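Matching sites in putative alpha-L-fucosidase from Bacteroides thetaiotaomicron, a protein that probably hydrolyses alpha-L-fucosidic bonds, releasing L-fucose, as a glycoside hydrolase of family 29 (PDB 3EYP (chain A, 1.90 Å), residues 73-78 and 104-109), and in its relative F5/8 type C domain protein from Bacteroides ovatus (PDB 4ZRX (chain B, 1.59 Å), residues 94-99 and 125-130). Both blocks share one frame: the second was fitted to the first on N, CA, C and O of the twelve residues, RMSD 0.25 Å. Numbering follows each deposited sequence.

Structure 1 (3EYP).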
loop_
_atom_site.group_PDB
_atom_site.type_symbol
_atom_site.label_atom_id
_atom_site.label_comp_id
_atom_site.label_asym_id
_atom_site.label_seq_id
_atom_site.Cartn_x
_atom_site.Cartn_y
_atom_site.Cartn_z
ATOM N N LEU A 73 4.599 12.658 -1.175
ATOM C CA LEU A 73 4.080 14.054 -1.131
ATOM C C LEU A 73 3.390 14.498 -2.413
ATOM O O LEU A 73 3.866 14.261 -3.521
ATOM C CB LEU A 73 5.242 15.017 -0.878
ATOM C CG LEU A 73 4.895 16.539 -0.925
ATOM C CD1 LEU A 73 4.064 16.915 0.272
ATOM C CD2 LEU A 73 6.251 17.306 -0.913
ATOM N N THR A 74 2.269 15.193 -2.270
ATOM C CA THR A 74 1.679 15.870 -3.430
ATOM C C THR A 74 2.509 17.082 -3.896
ATOM O O THR A 74 2.251 18.221 -3.487
ATOM C CB THR A 74 0.219 16.345 -3.172
ATOM O OG1 THR A 74 0.198 17.299 -2.083
ATOM C CG2 THR A 74 -0.686 15.150 -2.865
ATOM N N ALA A 75 3.479 16.834 -4.759
ATOM C CA ALA A 75 4.340 17.898 -5.267
ATOM C C ALA A 75 3.485 18.853 -6.149
ATOM O O ALA A 75 3.726 20.071 -6.199
ATOM C CB ALA A 75 5.591 17.344 -6.042
ATOM N N LYS A 76 2.421 18.295 -6.735
ATOM C CA LYS A 76 1.474 19.060 -7.570
ATOM C C LYS A 76 0.179 18.280 -7.705
ATOM O O LYS A 76 0.143 17.167 -8.195
ATOM C CB LYS A 76 2.034 19.409 -8.948
ATOM C CG LYS A 76 1.122 20.400 -9.802
ATOM C CD LYS A 76 1.439 20.276 -11.284
ATOM C CE LYS A 76 0.657 19.025 -11.905
ATOM N NZ LYS A 76 1.028 18.824 -13.275
ATOM N N HIS A 77 -0.860 18.858 -7.180
ATOM C CA HIS A 77 -2.226 18.292 -7.336
ATOM C C HIS A 77 -2.866 18.872 -8.573
ATOM O O HIS A 77 -2.243 19.652 -9.293
ATOM C CB HIS A 77 -3.044 18.470 -6.086
ATOM C CG HIS A 77 -4.102 17.411 -5.865
ATOM N ND1 HIS A 77 -5.450 17.660 -6.010
ATOM C CD2 HIS A 77 -3.997 16.105 -5.495
ATOM C CE1 HIS A 77 -6.127 16.549 -5.733
ATOM N NE2 HIS A 77 -5.270 15.597 -5.389
ATOM N N ALA A 78 -4.107 18.470 -8.856
ATOM C CA ALA A 78 -4.736 18.880 -10.114
ATOM C C ALA A 78 -4.894 20.428 -10.264
ATOM O O ALA A 78 -5.068 20.964 -11.380
ATOM C CB ALA A 78 -6.103 18.144 -10.350
ATOM N N ASP A 104 11.022 25.879 -0.684
ATOM C CA ASP A 104 10.903 24.637 -1.476
ATOM C C ASP A 104 10.462 23.520 -0.556
ATOM O O ASP A 104 11.212 22.988 0.232
ATOM C CB ASP A 104 12.233 24.355 -2.167
ATOM C CG ASP A 104 12.202 23.129 -3.101
ATOM O OD1 ASP A 104 11.263 22.289 -3.020
ATOM O OD2 ASP A 104 13.168 22.988 -3.868
ATOM N N VAL A 105 9.180 23.234 -0.618
ATOM C CA VAL A 105 8.598 22.229 0.253
ATOM C C VAL A 105 9.083 20.814 -0.139
ATOM O O VAL A 105 9.399 20.010 0.739
ATOM C CB VAL A 105 7.054 22.298 0.299
ATOM C CG1 VAL A 105 6.557 21.302 1.285
ATOM C CG2 VAL A 105 6.586 23.729 0.699
ATOM N N VAL A 106 9.244 20.583 -1.419
ATOM C CA VAL A 106 9.757 19.281 -1.903
ATOM C C VAL A 106 11.175 19.039 -1.301
ATOM O O VAL A 106 11.449 17.999 -0.743
ATOM C CB VAL A 106 9.723 19.083 -3.424
ATOM C CG1 VAL A 106 10.212 17.696 -3.774
ATOM C CG2 VAL A 106 8.236 19.177 -3.990
ATOM N N ARG A 107 12.002 20.062 -1.349
ATOM C CA ARG A 107 13.338 20.046 -0.728
ATOM C C ARG A 107 13.258 19.642 0.748
ATOM O O ARG A 107 13.878 18.701 1.163
ATOM C CB ARG A 107 14.018 21.409 -0.822
ATOM C CG ARG A 107 15.532 21.455 -0.487
ATOM C CD ARG A 107 16.376 20.374 -1.178
ATOM N NE ARG A 107 16.522 20.684 -2.604
ATOM C CZ ARG A 107 16.859 19.814 -3.541
ATOM N NH1 ARG A 107 17.136 18.568 -3.232
ATOM N NH2 ARG A 107 16.944 20.195 -4.803
ATOM N N GLU A 108 12.534 20.410 1.539
ATOM C CA GLU A 108 12.320 20.122 2.975
ATOM C C GLU A 108 11.880 18.673 3.232
ATOM O O GLU A 108 12.362 17.974 4.131
ATOM C CB GLU A 108 11.316 21.122 3.571
ATOM C CG GLU A 108 11.838 22.575 3.395
ATOM C CD GLU A 108 11.311 23.605 4.371
ATOM O OE1 GLU A 108 10.833 23.254 5.469
ATOM O OE2 GLU A 108 11.469 24.809 4.040
ATOM N N PHE A 109 10.899 18.271 2.448
ATOM C CA PHE A 109 10.367 16.914 2.467
ATOM C C PHE A 109 11.426 15.839 2.263
ATOM O O PHE A 109 11.630 14.973 3.132
ATOM C CB PHE A 109 9.199 16.771 1.459
ATOM C CG PHE A 109 8.691 15.360 1.314
ATOM C CD1 PHE A 109 7.976 14.728 2.344
ATOM C CD2 PHE A 109 8.923 14.663 0.157
ATOM C CE1 PHE A 109 7.538 13.419 2.194
ATOM C CE2 PHE A 109 8.494 13.384 0.018
ATOM C CZ PHE A 109 7.792 12.765 1.051
#

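Structure 2 (4ZRX). With EDO (1,2-ethanediol), chain C.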
loop_
_atom_site.group_PDB
_atom_site.type_symbol
_atom_site.label_atom_id
_atom_site.label_comp_id
_atom_site.label_asym_id
_atom_site.label_seq_id
_atom_site.Cartn_x
_atom_site.Cartn_y
_atom_site.Cartn_z
ATOM N N LEU B 94 4.497 12.644 -1.384
ATOM C CA LEU B 94 4.011 14.043 -1.334
ATOM C C LEU B 94 3.302 14.446 -2.608
ATOM O O LEU B 94 3.795 14.196 -3.716
ATOM C CB LEU B 94 5.214 14.988 -1.106
ATOM C CG LEU B 94 4.935 16.448 -1.092
ATOM C CD1 LEU B 94 4.205 16.825 0.171
ATOM C CD2 LEU B 94 6.211 17.204 -1.134
ATOM N N THR B 95 2.183 15.154 -2.492
ATOM C CA THR B 95 1.525 15.817 -3.596
ATOM C C THR B 95 2.324 17.073 -4.014
ATOM O O THR B 95 1.986 18.214 -3.661
ATOM C CB THR B 95 0.088 16.224 -3.287
ATOM O OG1 THR B 95 0.036 17.049 -2.111
ATOM C CG2 THR B 95 -0.777 14.950 -3.005
ATOM N N ALA B 96 3.349 16.856 -4.818
ATOM C CA ALA B 96 4.191 17.940 -5.287
ATOM C C ALA B 96 3.367 18.906 -6.175
ATOM O O ALA B 96 3.640 20.113 -6.234
ATOM C CB ALA B 96 5.369 17.356 -6.066
ATOM N N LYS B 97 2.383 18.353 -6.903
ATOM C CA LYS B 97 1.464 19.129 -7.690
ATOM C C LYS B 97 0.165 18.350 -7.765
ATOM O O LYS B 97 0.142 17.211 -8.201
ATOM C CB LYS B 97 1.962 19.352 -9.123
ATOM C CG LYS B 97 1.083 20.353 -9.906
ATOM C CD LYS B 97 1.506 20.412 -11.382
ATOM C CE LYS B 97 0.989 19.295 -12.183
ATOM N NZ LYS B 97 1.375 19.359 -13.602
ATOM N N HIS B 98 -0.917 18.968 -7.265
ATOM C CA HIS B 98 -2.249 18.390 -7.352
ATOM C C HIS B 98 -2.979 18.968 -8.582
ATOM O O HIS B 98 -2.348 19.557 -9.427
ATOM C CB HIS B 98 -2.996 18.544 -6.009
ATOM C CG HIS B 98 -4.031 17.501 -5.788
ATOM N ND1 HIS B 98 -5.351 17.677 -6.117
ATOM C CD2 HIS B 98 -3.936 16.239 -5.305
ATOM C CE1 HIS B 98 -6.027 16.578 -5.850
ATOM N NE2 HIS B 98 -5.188 15.673 -5.385
ATOM N N HIS B 99 -4.271 18.657 -8.739
ATOM C CA HIS B 99 -4.999 18.966 -10.009
ATOM C C HIS B 99 -5.035 20.442 -10.324
ATOM O O HIS B 99 -5.049 20.845 -11.496
ATOM C CB HIS B 99 -6.430 18.455 -9.980
ATOM C CG HIS B 99 -6.554 17.001 -9.615
ATOM N ND1 HIS B 99 -5.655 16.045 -10.037
ATOM C CD2 HIS B 99 -7.504 16.343 -8.910
ATOM C CE1 HIS B 99 -6.030 14.859 -9.574
ATOM N NE2 HIS B 99 -7.159 15.012 -8.904
ATOM N N ASP B 125 10.980 25.664 -0.799
ATOM C CA ASP B 125 10.818 24.492 -1.605
ATOM C C ASP B 125 10.375 23.357 -0.651
ATOM O O ASP B 125 11.156 22.868 0.152
ATOM C CB ASP B 125 12.162 24.163 -2.256
ATOM C CG ASP B 125 12.092 22.942 -3.160
ATOM O OD1 ASP B 125 11.142 22.114 -2.988
ATOM O OD2 ASP B 125 13.035 22.795 -3.982
ATOM N N VAL B 126 9.093 23.020 -0.707
ATOM C CA VAL B 126 8.526 22.030 0.238
ATOM C C VAL B 126 9.134 20.676 -0.043
ATOM O O VAL B 126 9.379 19.898 0.868
ATOM C CB VAL B 126 7.031 21.941 0.137
ATOM C CG1 VAL B 126 6.475 20.929 1.110
ATOM C CG2 VAL B 126 6.403 23.341 0.423
ATOM N N VAL B 127 9.319 20.397 -1.325
ATOM C CA VAL B 127 9.857 19.103 -1.736
ATOM C C VAL B 127 11.264 18.939 -1.166
ATOM O O VAL B 127 11.617 17.885 -0.643
ATOM C CB VAL B 127 9.821 18.948 -3.266
ATOM C CG1 VAL B 127 10.291 17.580 -3.725
ATOM C CG2 VAL B 127 8.415 19.212 -3.854
ATOM N N LYS B 128 12.066 19.997 -1.233
ATOM C CA LYS B 128 13.376 19.993 -0.667
ATOM C C LYS B 128 13.356 19.777 0.835
ATOM O O LYS B 128 14.147 18.980 1.346
ATOM C CB LYS B 128 14.092 21.312 -1.008
ATOM C CG LYS B 128 15.567 21.345 -0.498
ATOM C CD LYS B 128 16.291 22.634 -0.944
ATOM C CE LYS B 128 15.634 23.848 -0.377
ATOM N NZ LYS B 128 15.097 23.758 1.051
ATOM N N GLU B 129 12.494 20.481 1.567
ATOM C CA GLU B 129 12.439 20.316 2.998
ATOM C C GLU B 129 12.035 18.872 3.370
ATOM O O GLU B 129 12.594 18.311 4.318
ATOM C CB GLU B 129 11.474 21.297 3.635
ATOM C CG GLU B 129 11.911 22.732 3.392
ATOM C CD GLU B 129 11.424 23.762 4.389
ATOM O OE1 GLU B 129 11.109 23.399 5.526
ATOM O OE2 GLU B 129 11.466 24.993 4.037
ATOM N N LEU B 130 11.089 18.305 2.621
ATOM C CA LEU B 130 10.685 16.924 2.868
ATOM C C LEU B 130 11.860 15.980 2.593
ATOM O O LEU B 130 12.132 15.048 3.378
ATOM C CB LEU B 130 9.481 16.514 2.012
ATOM C CG LEU B 130 9.018 15.075 2.255
ATOM C CD1 LEU B 130 8.665 14.831 3.680
ATOM C CD2 LEU B 130 7.817 14.824 1.342
HETATM C C1 EDO C . -5.371 11.560 -4.780
HETATM O O1 EDO C . -5.712 12.920 -4.516
HETATM C C2 EDO C . -6.468 10.685 -4.204
HETATM O O2 EDO C . -7.734 11.113 -4.731
#

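Structure 1 (3EYP)
Leu73 turns CG anti to its backbone N (chi1 175°), and Phe109 does likewise (chi1 174°). The two side chains then slide past each other in opposite directions. CB of Leu73 sits over the centre of the Phe109 ring face, a CH-pi contact 3.8 Å from the ring centroid and 11° off the normal. Leu73 CD2 lies against Phe109 CB, at 3.8 Å. Leu73 CD2 also reaches Val106 CG2, at 4.1 Å. The same methyl CG2 of Val106 meets Ala75 CB at 3.8 Å. The contact is buried and made by apolar side chains. It joins strand 70-76 of the parallel TIM-barrel sheet to helix 105-116, the next helix in the chain, which leads on to the neighbouring strand 119-124. Asp104 is the N-cap of this helix: its OD1 accepts from Arg107 N at 2.9 Å, from above the carboxylate plane. Its OD2 is held by Tyr157. The guanidinium of Arg107 makes a cation-pi contact with the same tyrosine. On the strand side, His77 NE2 is hydrogen-bonded to a glycerol, probably from the crystallisation liquor.

Structure 2 (4ZRX)
Leu94 carries CG anti to its backbone N (chi1 177°), and Leu130 has the same first torsion (chi1 -179°). These side chains slide past each other in opposite directions. The branch CD2 of Leu130 does the touching, 3.6 Å from Leu94 CB. Leu130 CD2 also lies 3.8 Å from Leu94 CD2. Leu94 CD2 also reaches Val127 CG2, at 4.0 Å. That valine methyl, CG2 of Val127, meets Ala96 CB at 4.2 Å. The contact is buried and made by apolar side chains. Asp125 is the N-cap of the helix: its OD1 accepts from Lys128 N at 2.9 Å, from above the carboxylate plane. Its OD2 is held by Tyr176. On the strand side, His98 NE2 shares a hydrogen bond of 2.9 Å with O1 of an ethanediol, probably from the crystallisation liquor. Beside it, His99 ND1 is hydrogen-bonded to Ser146 OG, and the His99 ring meets Trp60 edge-to-face.

How the two compare
The sharpest difference is Phe109(A) against Leu130(B). Their CB atoms coincide within the error. CG of Phe109(A) and CG of Leu130(B) lie 1.0 Å apart, as do CD1 of Phe109(A) and CD2 of Leu130(B). CD2, CE1, CE2 and CZ of Phe109(A) have no counterpart in Leu130(B). CD1 of Leu130(B) has none in Phe109(A). The ring of Phe109(A) and the branched chain of Leu130(B) both rest on the strand leucine, Leu73(A) or Leu94(B). Leu73(A), Val105(A) and Val106(A) and their counterparts Leu94(B), Val126(B) and Val127(B) keep their places, so no repacking of these side chains accompanies the exchange. At Arg107(A) against Lys128(B) the CG atoms lie 0.1 Å apart, beyond which the two chains take separate paths; the capping bond from the backbone N, Arg107(A) N to Asp104(A) OD1 and Lys128(B) N to Asp125(B) OD1, is kept. At Ala78(A) against His99(B) the CB atoms coincide, and CG, ND1, CD2, CE1 and NE2 of His99(B) have no counterpart in Ala78(A).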